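Local structure of Box C/D snoRNA protein 1 (6THL) at residues 71-74 against 75-79; 107-110 against 111-115; 153-156 against 157-160. The protein is required for the accumulation of box C/D snoRNAs and takes part in ribosome biogenesis, this chain being its BCD1 domain. All coordinates share one frame; numbering follows the deposited sequence.

Contact 1. Residues 71-74 against 75-79; sequences ETDF and LVQGM
Phe74 and Gln77 meet where the chain turns back on itself between strand 62-70 and helix 81-90. The carbonyl O of Phe74 receives a weak hydrogen bond from Gln77 N, 3.2 Å long and bent to 125° at the hydrogen, and the backbone angles of Leu75 and Val76 make this a helical turn. Gln77 then lies against Phe74 twice over. Its CB stands 3.3 Å from Phe74 O, and its amide end reaches the CD2 side of the ring, with Gln77 CD 3.8 Å from Phe74 CD2. Ring and amide planes are 67° apart, so the two do not stack. Gln77 CG lies beside its own backbone N (chi1 -75°) and the chain runs extended from there, carrying the amide back over the start of the turn. Asp73, one residue before Phe74, approaches the same glutamine, its CG 4.2 Å from Gln77 CB and its carboxylate plane steeply inclined to the amide.

Further out, weak backbone bonds from Gly78 N to Leu75 O and from Met79 N to Val76 O continue the helical winding. Leu75 and Met79 carry apolar side chains onto Trp47 and Phe123, which suits their buried places, while the buried carboxylate of Glu71 is satisfied by a salt bridge to Arg13 and a hydrogen bond from Phe41 N. Leucine, valine and methionine fill the inner side, and the exposed Phe74 gains its local cover from the glutamine. Backbone bonds of Glu71 and Asp73 to Phe41, Gly152 and Ile151 hold the start, whereas 75-79, its internal backbone bonds weak, probably owes much of its shape to side-chain packing.

Contact 2. Residues 107-110 against 111-115; sequences ETKE and ERTQI
Thr108 and Arg112 open the backbone bonding of helix 109-117, for which Thr108 is the N-cap. Threonine is common there, though its OG1 makes just a weak bond, to Glu110 OE1. Thr108 O takes Arg112 N at 3.0 Å, nearly straight at 165°, and Glu111 N at 2.8 Å; the two donors arrive from opposite faces of the carbonyl plane. One residue further on, Thr113 N donates to Lys109 O at 2.7 Å.

Side chains add bonds to the segment just before the helix. Glu111 OE1 accepts from Glu107 N at 2.6 Å, its acid group brought back past the helix start by a bend at chi2 (130°). Arg112 reaches the same residue at its other backbone atom: NH1 gives Glu107 O a weak bond of 3.0 Å.

By packing, one face of the Arg112 guanidinium lies against the backbone of Thr108 and Lys109, with Lys109 CA toward the rim. Elsewhere Arg112 touches Lys81 and Phe84 of helix 81-90.

A carboxylate at Glu111 is probably favoured by the positive end of the helix dipole. Together with Arg112 it may steady the segment leading into the helix, beside an unmodelled part of the chain.

Contact 3. Residues 153-156 against 157-160; sequences ELLK and NTTV
Leu155 and Thr158 close the turn by which the chain leaves helix 151-155. By hydrogen bonding, the carbonyl O of Leu155 is the focus: Thr158 N donates to it at 3.0 Å, a weak bond with an angle of 135° at the hydrogen. The hydroxyl of Thr158 is directed at the same oxygen, its OG1 set between the backbone N and the carbonyl carbon (chi1 46°), although the modelled separation is too short for its length to be relied on. One step back, Lys156 N bonds to Glu153 O at 2.9 Å, a backbone bond of the i+3 to i kind.

Apolar contacts are few. The CD2 branch of Leu155 comes within 4.2 Å of Val160 CG1, bridging helix end and strand start. The methyl CG2 of Thr158 lies instead near a polar atom, 4.1 Å from Leu154 O. Threonine suits its place because one hydroxyl and one methyl can each face the helix end, the hydroxyl toward a carbonyl whose backbone donor, Thr158 N, is weakly placed. The exposed Lys156 and Asn157, both polar, occupy the middle of the turn.

Beyond the turn, strand 159-161 runs parallel to strand 15-18, and the backbones of Thr158 and Val160 both bond to Asn16. Val160 packs on Val15 and Cys17, Leu155 joins it on Val15 and also meets Pro164, and Leu154 rests on Leu144, so helix end and edge strand share one apolar neighbourhood.

Overall arrangement
Along the chain the contacts follow in series, all three inside the BCD1 domain. Contacts 1 and 2 have centres about 12 Å apart and touch: Val76 and Gln77 of the loop before helix 81-90 pack on Thr113 and Lys109 of helix 109-117. Contact 3 lies about 14 Å from contact 1 between centres, without direct touch, but backbone bonds of Glu71 and Asp73 to Gly152 and Ile151 tie the loop to helix 151-155. Contacts 2 and 3 stand about 26 Å apart, centre to centre. The loop of contact 1 thus lies between the surface helix of contact 2 and the helix-to-strand turn of contact 3, linking parts distant in sequence.

Contact 1. Residues 71-74 against 75-79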
ATOM      1  N   GLU B  71     -20.127   2.206  21.173  1.00 51.89           N
ATOM      2  CA  GLU B  71     -19.775   3.409  21.927  1.00 55.18           C
ATOM      3  C   GLU B  71     -19.861   3.161  23.411  1.00 63.75           C
ATOM      4  O   GLU B  71     -19.069   3.697  24.193  1.00 65.21           O
ATOM      5  CB  GLU B  71     -20.652   4.603  21.573  1.00 54.64           C
ATOM      6  CG  GLU B  71     -22.135   4.494  21.905  1.00 54.93           C
ATOM      7  CD  GLU B  71     -22.899   5.723  21.416  1.00 58.91           C
ATOM      8  OE1 GLU B  71     -22.330   6.842  21.430  1.00 58.61           O
ATOM      9  OE2 GLU B  71     -24.068   5.594  20.998  1.00 56.41           O
ATOM     10  N   THR B  72     -20.833   2.339  23.790  1.00 69.75           N
ATOM     11  CA  THR B  72     -21.008   1.916  25.170  1.00 68.24           C
ATOM     12  C   THR B  72     -20.256   0.598  25.319  1.00 68.63           C
ATOM     13  O   THR B  72     -20.844  -0.485  25.195  1.00 77.19           O
ATOM     14  CB  THR B  72     -22.500   1.721  25.480  1.00 63.99           C
ATOM     15  OG1 THR B  72     -23.009   0.680  24.639  1.00 73.52           O
ATOM     16  CG2 THR B  72     -23.306   3.010  25.207  1.00 61.63           C
ATOM     17  N   ASP B  73     -18.947   0.706  25.520  1.00 60.21           N
ATOM     18  CA  ASP B  73     -18.076  -0.430  25.809  1.00 63.60           C
ATOM     19  C   ASP B  73     -16.847   0.129  26.458  1.00 67.16           C
ATOM     20  O   ASP B  73     -16.328   1.157  26.006  1.00 64.56           O
ATOM     21  CB  ASP B  73     -17.565  -1.107  24.533  1.00 64.62           C
ATOM     22  CG  ASP B  73     -18.406  -2.272  24.074  1.00 63.62           C
ATOM     23  OD1 ASP B  73     -19.406  -2.636  24.708  1.00 57.19           O
ATOM     24  OD2 ASP B  73     -18.040  -2.835  23.023  1.00 82.60           O
ATOM     25  N   PHE B  74     -16.327  -0.547  27.471  1.00 73.09           N
ATOM     26  CA  PHE B  74     -15.009  -0.166  27.960  1.00 83.58           C
ATOM     27  C   PHE B  74     -14.048  -0.354  26.771  1.00 85.85           C
ATOM     28  O   PHE B  74     -14.371  -1.109  25.848  1.00 83.46           O
ATOM     29  CB  PHE B  74     -14.586  -1.024  29.155  1.00 85.87           C
ATOM     30  CG  PHE B  74     -15.482  -0.900  30.360  1.00 96.14           C
ATOM     31  CD1 PHE B  74     -15.839   0.363  30.859  1.00 99.17           C
ATOM     32  CD2 PHE B  74     -15.930  -2.054  31.033  1.00 97.80           C
ATOM     33  CE1 PHE B  74     -16.643   0.465  31.978  1.00101.14           C
ATOM     34  CE2 PHE B  74     -16.733  -1.959  32.155  1.00101.57           C
ATOM     35  CZ  PHE B  74     -17.090  -0.697  32.628  1.00113.41           C
ATOM     36  N   LEU B  75     -12.890   0.316  26.780  1.00 81.08           N
ATOM     37  CA  LEU B  75     -11.933   0.232  25.656  1.00 76.75           C
ATOM     38  C   LEU B  75     -11.342  -1.170  25.378  1.00 78.72           C
ATOM     39  O   LEU B  75     -11.245  -1.599  24.229  1.00 73.94           O
ATOM     40  CB  LEU B  75     -10.792   1.216  25.863  1.00 77.64           C
ATOM     41  CG  LEU B  75      -9.812   1.310  24.689  1.00 83.17           C
ATOM     42  CD1 LEU B  75     -10.483   1.917  23.453  1.00 81.10           C
ATOM     43  CD2 LEU B  75      -8.561   2.090  25.079  1.00 85.07           C
ATOM     44  N   VAL B  76     -10.917  -1.876  26.416  1.00 79.60           N
ATOM     45  CA  VAL B  76     -10.463  -3.250  26.231  1.00 82.02           C
ATOM     46  C   VAL B  76     -11.554  -4.150  25.626  1.00 85.45           C
ATOM     47  O   VAL B  76     -11.234  -5.079  24.891  1.00 83.21           O
ATOM     48  CB  VAL B  76      -9.948  -3.885  27.549  1.00 87.80           C
ATOM     49  CG1 VAL B  76      -8.635  -3.239  27.966  1.00 89.52           C
ATOM     50  CG2 VAL B  76     -10.989  -3.798  28.674  1.00 84.93           C
ATOM     51  N   GLN B  77     -12.827  -3.889  25.950  1.00 88.44           N
ATOM     52  CA  GLN B  77     -13.948  -4.729  25.480  1.00 93.81           C
ATOM     53  C   GLN B  77     -14.060  -4.774  23.950  1.00 83.81           C
ATOM     54  O   GLN B  77     -14.534  -5.761  23.392  1.00 70.28           O
ATOM     55  CB  GLN B  77     -15.300  -4.247  26.045  1.00100.55           C
ATOM     56  CG  GLN B  77     -15.570  -4.557  27.512  1.00102.02           C
ATOM     57  CD  GLN B  77     -16.968  -4.118  27.961  1.00108.95           C
ATOM     58  OE1 GLN B  77     -17.791  -3.670  27.157  1.00104.13           O
ATOM     59  NE2 GLN B  77     -17.239  -4.246  29.256  1.00119.61           N
ATOM     60  N   GLY B  78     -13.644  -3.690  23.296  1.00 82.86           N
ATOM     61  CA  GLY B  78     -13.750  -3.550  21.841  1.00 78.51           C
ATOM     62  C   GLY B  78     -12.404  -3.569  21.148  1.00 70.18           C
ATOM     63  O   GLY B  78     -12.182  -2.825  20.201  1.00 73.30           O
ATOM     64  N   MET B  79     -11.501  -4.421  21.622  1.00 65.59           N
ATOM     65  CA  MET B  79     -10.196  -4.565  21.015  1.00 63.94           C
ATOM     66  C   MET B  79     -10.415  -5.501  19.827  1.00 70.05           C
ATOM     67  O   MET B  79     -10.975  -5.080  18.809  1.00 79.32           O
ATOM     68  CB  MET B  79      -9.170  -5.071  22.032  1.00 64.62           C
ATOM     69  CG  MET B  79      -7.769  -5.312  21.476  1.00 74.90           C
ATOM     70  SD  MET B  79      -6.412  -5.260  22.686  1.00 79.20           S
ATOM     71  CE  MET B  79      -6.660  -3.644  23.458  1.00 69.79           C
TER

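Contact 2. Residues 107-110 against 111-115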
ATOM      1  N   GLU B 107      -9.134 -17.290  26.580  1.00 94.42           N
ATOM      2  CA  GLU B 107      -8.994 -16.579  25.316  1.00 92.96           C
ATOM      3  C   GLU B 107     -10.296 -16.005  24.754  1.00 93.45           C
ATOM      4  O   GLU B 107     -10.256 -15.323  23.727  1.00 99.96           O
ATOM      5  CB  GLU B 107      -8.375 -17.494  24.267  1.00 92.74           C
ATOM      6  CG  GLU B 107      -6.868 -17.388  24.162  1.00 95.76           C
ATOM      7  CD  GLU B 107      -6.372 -17.895  22.825  1.00 99.69           C
ATOM      8  OE1 GLU B 107      -7.129 -18.638  22.151  1.00 90.72           O
ATOM      9  OE2 GLU B 107      -5.231 -17.543  22.449  1.00105.54           O
ATOM     10  N   THR B 108     -11.441 -16.284  25.381  1.00 91.54           N
ATOM     11  CA  THR B 108     -12.700 -15.611  25.004  1.00 91.47           C
ATOM     12  C   THR B 108     -12.657 -14.175  25.488  1.00 82.57           C
ATOM     13  O   THR B 108     -11.960 -13.867  26.463  1.00 73.29           O
ATOM     14  CB  THR B 108     -13.975 -16.255  25.612  1.00 99.51           C
ATOM     15  OG1 THR B 108     -13.934 -16.192  27.051  1.00110.71           O
ATOM     16  CG2 THR B 108     -14.155 -17.701  25.144  1.00101.14           C
ATOM     17  N   LYS B 109     -13.416 -13.306  24.822  1.00 76.35           N
ATOM     18  CA  LYS B 109     -13.490 -11.898  25.214  1.00 81.63           C
ATOM     19  C   LYS B 109     -13.440 -11.737  26.744  1.00 78.91           C
ATOM     20  O   LYS B 109     -12.653 -10.934  27.231  1.00 87.62           O
ATOM     21  CB  LYS B 109     -14.745 -11.237  24.608  1.00 84.25           C
ATOM     22  CG  LYS B 109     -14.970  -9.783  25.022  1.00 88.44           C
ATOM     23  CD  LYS B 109     -15.990  -9.644  26.158  1.00 87.37           C
ATOM     24  CE  LYS B 109     -15.698  -8.443  27.052  1.00 83.11           C
ATOM     25  NZ  LYS B 109     -16.774  -8.143  28.037  1.00 79.76           N
ATOM     26  N   GLU B 110     -14.259 -12.525  27.462  1.00 75.21           N
ATOM     27  CA  GLU B 110     -14.341 -12.588  28.945  1.00 75.62           C
ATOM     28  C   GLU B 110     -13.008 -12.495  29.667  1.00 79.17           C
ATOM     29  O   GLU B 110     -12.847 -11.724  30.611  1.00 79.21           O
ATOM     30  CB  GLU B 110     -14.968 -13.924  29.388  1.00 71.80           C
ATOM     31  CG  GLU B 110     -16.481 -13.917  29.507  1.00 72.23           C
ATOM     32  CD  GLU B 110     -17.200 -13.672  28.185  1.00 68.61           C
ATOM     33  OE1 GLU B 110     -16.734 -14.194  27.158  1.00 61.49           O
ATOM     34  OE2 GLU B 110     -18.236 -12.965  28.166  1.00 71.89           O
ATOM     35  N   GLU B 111     -12.084 -13.343  29.232  1.00 81.24           N
ATOM     36  CA  GLU B 111     -10.762 -13.451  29.819  1.00 81.83           C
ATOM     37  C   GLU B 111      -9.867 -12.382  29.214  1.00 83.69           C
ATOM     38  O   GLU B 111      -9.205 -11.656  29.950  1.00 91.05           O
ATOM     39  CB  GLU B 111     -10.175 -14.857  29.567  1.00 84.69           C
ATOM     40  CG  GLU B 111     -10.713 -15.959  30.491  1.00 87.70           C
ATOM     41  CD  GLU B 111     -11.209 -17.218  29.762  1.00 89.93           C
ATOM     42  OE1 GLU B 111     -10.718 -17.536  28.648  1.00 83.75           O
ATOM     43  OE2 GLU B 111     -12.105 -17.901  30.318  1.00 83.14           O
ATOM     44  N   ARG B 112      -9.846 -12.294  27.878  1.00 84.48           N
ATOM     45  CA  ARG B 112      -9.012 -11.316  27.151  1.00 81.83           C
ATOM     46  C   ARG B 112      -9.182  -9.941  27.757  1.00 80.72           C
ATOM     47  O   ARG B 112      -8.201  -9.269  28.101  1.00 67.36           O
ATOM     48  CB  ARG B 112      -9.420 -11.213  25.678  1.00 85.45           C
ATOM     49  CG  ARG B 112      -8.721 -12.164  24.721  1.00 85.80           C
ATOM     50  CD  ARG B 112      -8.844 -11.648  23.297  1.00 86.20           C
ATOM     51  NE  ARG B 112     -10.140 -11.010  23.057  1.00 83.98           N
ATOM     52  CZ  ARG B 112     -11.215 -11.625  22.573  1.00 80.64           C
ATOM     53  NH1 ARG B 112     -11.181 -12.922  22.249  1.00 77.52           N
ATOM     54  NH2 ARG B 112     -12.334 -10.930  22.418  1.00 73.94           N
ATOM     55  N   THR B 113     -10.449  -9.542  27.865  1.00 76.25           N
ATOM     56  CA  THR B 113     -10.842  -8.313  28.516  1.00 77.45           C
ATOM     57  C   THR B 113     -10.215  -8.243  29.903  1.00 81.11           C
ATOM     58  O   THR B 113      -9.669  -7.211  30.282  1.00 96.60           O
ATOM     59  CB  THR B 113     -12.379  -8.221  28.570  1.00 79.02           C
ATOM     60  OG1 THR B 113     -12.886  -8.264  27.231  1.00 81.60           O
ATOM     61  CG2 THR B 113     -12.854  -6.932  29.218  1.00 83.62           C
ATOM     62  N   GLN B 114     -10.245  -9.365  30.617  1.00 80.67           N
ATOM     63  CA  GLN B 114      -9.789  -9.468  32.012  1.00 79.14           C
ATOM     64  C   GLN B 114      -8.257  -9.437  32.162  1.00 71.77           C
ATOM     65  O   GLN B 114      -7.736  -8.932  33.155  1.00 67.14           O
ATOM     66  CB  GLN B 114     -10.355 -10.770  32.606  1.00 85.59           C
ATOM     67  CG  GLN B 114     -10.688 -10.800  34.092  1.00 90.36           C
ATOM     68  CD  GLN B 114     -11.071 -12.213  34.531  1.00 93.93           C
ATOM     69  OE1 GLN B 114     -12.249 -12.522  34.773  1.00 82.71           O
ATOM     70  NE2 GLN B 114     -10.070 -13.096  34.588  1.00 94.58           N
ATOM     71  N   ILE B 115      -7.543  -9.980  31.184  1.00 71.02           N
ATOM     72  CA  ILE B 115      -6.071 -10.033  31.242  1.00 79.80           C
ATOM     73  C   ILE B 115      -5.409  -8.705  30.879  1.00 79.77           C
ATOM     74  O   ILE B 115      -4.301  -8.435  31.338  1.00 87.48           O
ATOM     75  CB  ILE B 115      -5.474 -11.139  30.331  1.00 82.86           C
ATOM     76  CG1 ILE B 115      -6.052 -12.519  30.707  1.00 83.65           C
ATOM     77  CG2 ILE B 115      -3.942 -11.148  30.425  1.00 76.32           C
ATOM     78  CD1 ILE B 115      -5.933 -13.563  29.619  1.00 83.27           C
TER

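Contact 3. Residues 153-156 against 157-160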
ATOM      1  N   GLU B 153     -17.489   8.066  26.508  1.00 63.98           N
ATOM      2  CA  GLU B 153     -17.159   9.086  27.487  1.00 68.51           C
ATOM      3  C   GLU B 153     -15.705   9.483  27.268  1.00 62.84           C
ATOM      4  O   GLU B 153     -15.413  10.662  27.110  1.00 59.53           O
ATOM      5  CB  GLU B 153     -17.463   8.624  28.928  1.00 75.94           C
ATOM      6  CG  GLU B 153     -18.939   8.313  29.208  1.00 73.47           C
ATOM      7  CD  GLU B 153     -19.821   9.551  29.422  1.00 74.15           C
ATOM      8  OE1 GLU B 153     -19.571  10.627  28.843  1.00 70.43           O
ATOM      9  OE2 GLU B 153     -20.813   9.440  30.172  1.00 78.71           O
ATOM     10  N   LEU B 154     -14.806   8.505  27.171  1.00 65.15           N
ATOM     11  CA  LEU B 154     -13.395   8.796  26.827  1.00 66.87           C
ATOM     12  C   LEU B 154     -13.227   9.719  25.617  1.00 67.29           C
ATOM     13  O   LEU B 154     -12.139  10.240  25.398  1.00 74.62           O
ATOM     14  CB  LEU B 154     -12.612   7.517  26.526  1.00 64.61           C
ATOM     15  CG  LEU B 154     -12.010   6.719  27.680  1.00 74.37           C
ATOM     16  CD1 LEU B 154     -11.279   5.478  27.154  1.00 74.15           C
ATOM     17  CD2 LEU B 154     -11.074   7.579  28.518  1.00 76.57           C
ATOM     18  N   LEU B 155     -14.268   9.891  24.811  1.00 62.48           N
ATOM     19  CA  LEU B 155     -14.111  10.623  23.580  1.00 66.59           C
ATOM     20  C   LEU B 155     -14.937  11.890  23.579  1.00 70.04           C
ATOM     21  O   LEU B 155     -14.700  12.760  22.745  1.00 73.91           O
ATOM     22  CB  LEU B 155     -14.456   9.720  22.370  1.00 72.51           C
ATOM     23  CG  LEU B 155     -13.464   8.600  21.934  1.00 72.07           C
ATOM     24  CD1 LEU B 155     -14.039   7.655  20.887  1.00 70.60           C
ATOM     25  CD2 LEU B 155     -12.161   9.174  21.401  1.00 70.47           C
ATOM     26  N   LYS B 156     -15.848  12.045  24.543  1.00 73.21           N
ATOM     27  CA  LYS B 156     -16.936  13.031  24.415  1.00 69.19           C
ATOM     28  C   LYS B 156     -16.519  14.444  23.994  1.00 73.78           C
ATOM     29  O   LYS B 156     -17.016  14.961  22.990  1.00 80.83           O
ATOM     30  CB  LYS B 156     -17.788  13.104  25.671  1.00 64.49           C
ATOM     31  CG  LYS B 156     -19.061  13.920  25.482  1.00 68.57           C
ATOM     32  CD  LYS B 156     -19.814  14.030  26.799  1.00 75.93           C
ATOM     33  CE  LYS B 156     -21.143  14.761  26.667  1.00 76.93           C
ATOM     34  NZ  LYS B 156     -21.823  14.856  27.988  1.00 75.36           N
ATOM     35  N   ASN B 157     -15.626  15.082  24.734  1.00 70.37           N
ATOM     36  CA  ASN B 157     -15.255  16.453  24.386  1.00 65.68           C
ATOM     37  C   ASN B 157     -13.831  16.430  23.854  1.00 61.42           C
ATOM     38  O   ASN B 157     -12.969  17.116  24.374  1.00 67.92           O
ATOM     39  CB  ASN B 157     -15.410  17.344  25.635  1.00 66.12           C
ATOM     40  CG  ASN B 157     -15.742  18.796  25.305  1.00 62.39           C
ATOM     41  OD1 ASN B 157     -16.589  19.082  24.462  1.00 60.12           O
ATOM     42  ND2 ASN B 157     -15.098  19.720  26.010  1.00 57.95           N
ATOM     43  N   THR B 158     -13.570  15.579  22.860  1.00 61.78           N
ATOM     44  CA  THR B 158     -12.253  15.509  22.198  1.00 58.78           C
ATOM     45  C   THR B 158     -12.390  15.848  20.742  1.00 55.39           C
ATOM     46  O   THR B 158     -13.469  16.150  20.227  1.00 55.99           O
ATOM     47  CB  THR B 158     -11.624  14.095  22.204  1.00 60.59           C
ATOM     48  OG1 THR B 158     -12.618  13.132  21.825  1.00 67.25           O
ATOM     49  CG2 THR B 158     -10.998  13.736  23.556  1.00 60.41           C
ATOM     50  N   THR B 159     -11.269  15.758  20.058  1.00 54.48           N
ATOM     51  CA  THR B 159     -11.291  15.731  18.614  1.00 53.17           C
ATOM     52  C   THR B 159     -10.581  14.489  18.084  1.00 48.66           C
ATOM     53  O   THR B 159      -9.563  14.045  18.670  1.00 41.68           O
ATOM     54  CB  THR B 159     -10.716  17.047  18.073  1.00 55.79           C
ATOM     55  OG1 THR B 159     -11.663  18.084  18.360  1.00 51.97           O
ATOM     56  CG2 THR B 159     -10.427  16.997  16.547  1.00 58.09           C
ATOM     57  N   VAL B 160     -11.150  13.900  17.013  1.00 45.25           N
ATOM     58  CA  VAL B 160     -10.448  12.842  16.274  1.00 42.75           C
ATOM     59  C   VAL B 160     -10.278  13.200  14.838  1.00 40.99           C
ATOM     60  O   VAL B 160     -11.019  13.995  14.294  1.00 42.43           O
ATOM     61  CB  VAL B 160     -11.151  11.497  16.355  1.00 43.91           C
ATOM     62  CG1 VAL B 160     -10.965  10.901  17.749  1.00 42.83           C
ATOM     63  CG2 VAL B 160     -12.619  11.634  15.970  1.00 44.83           C
TER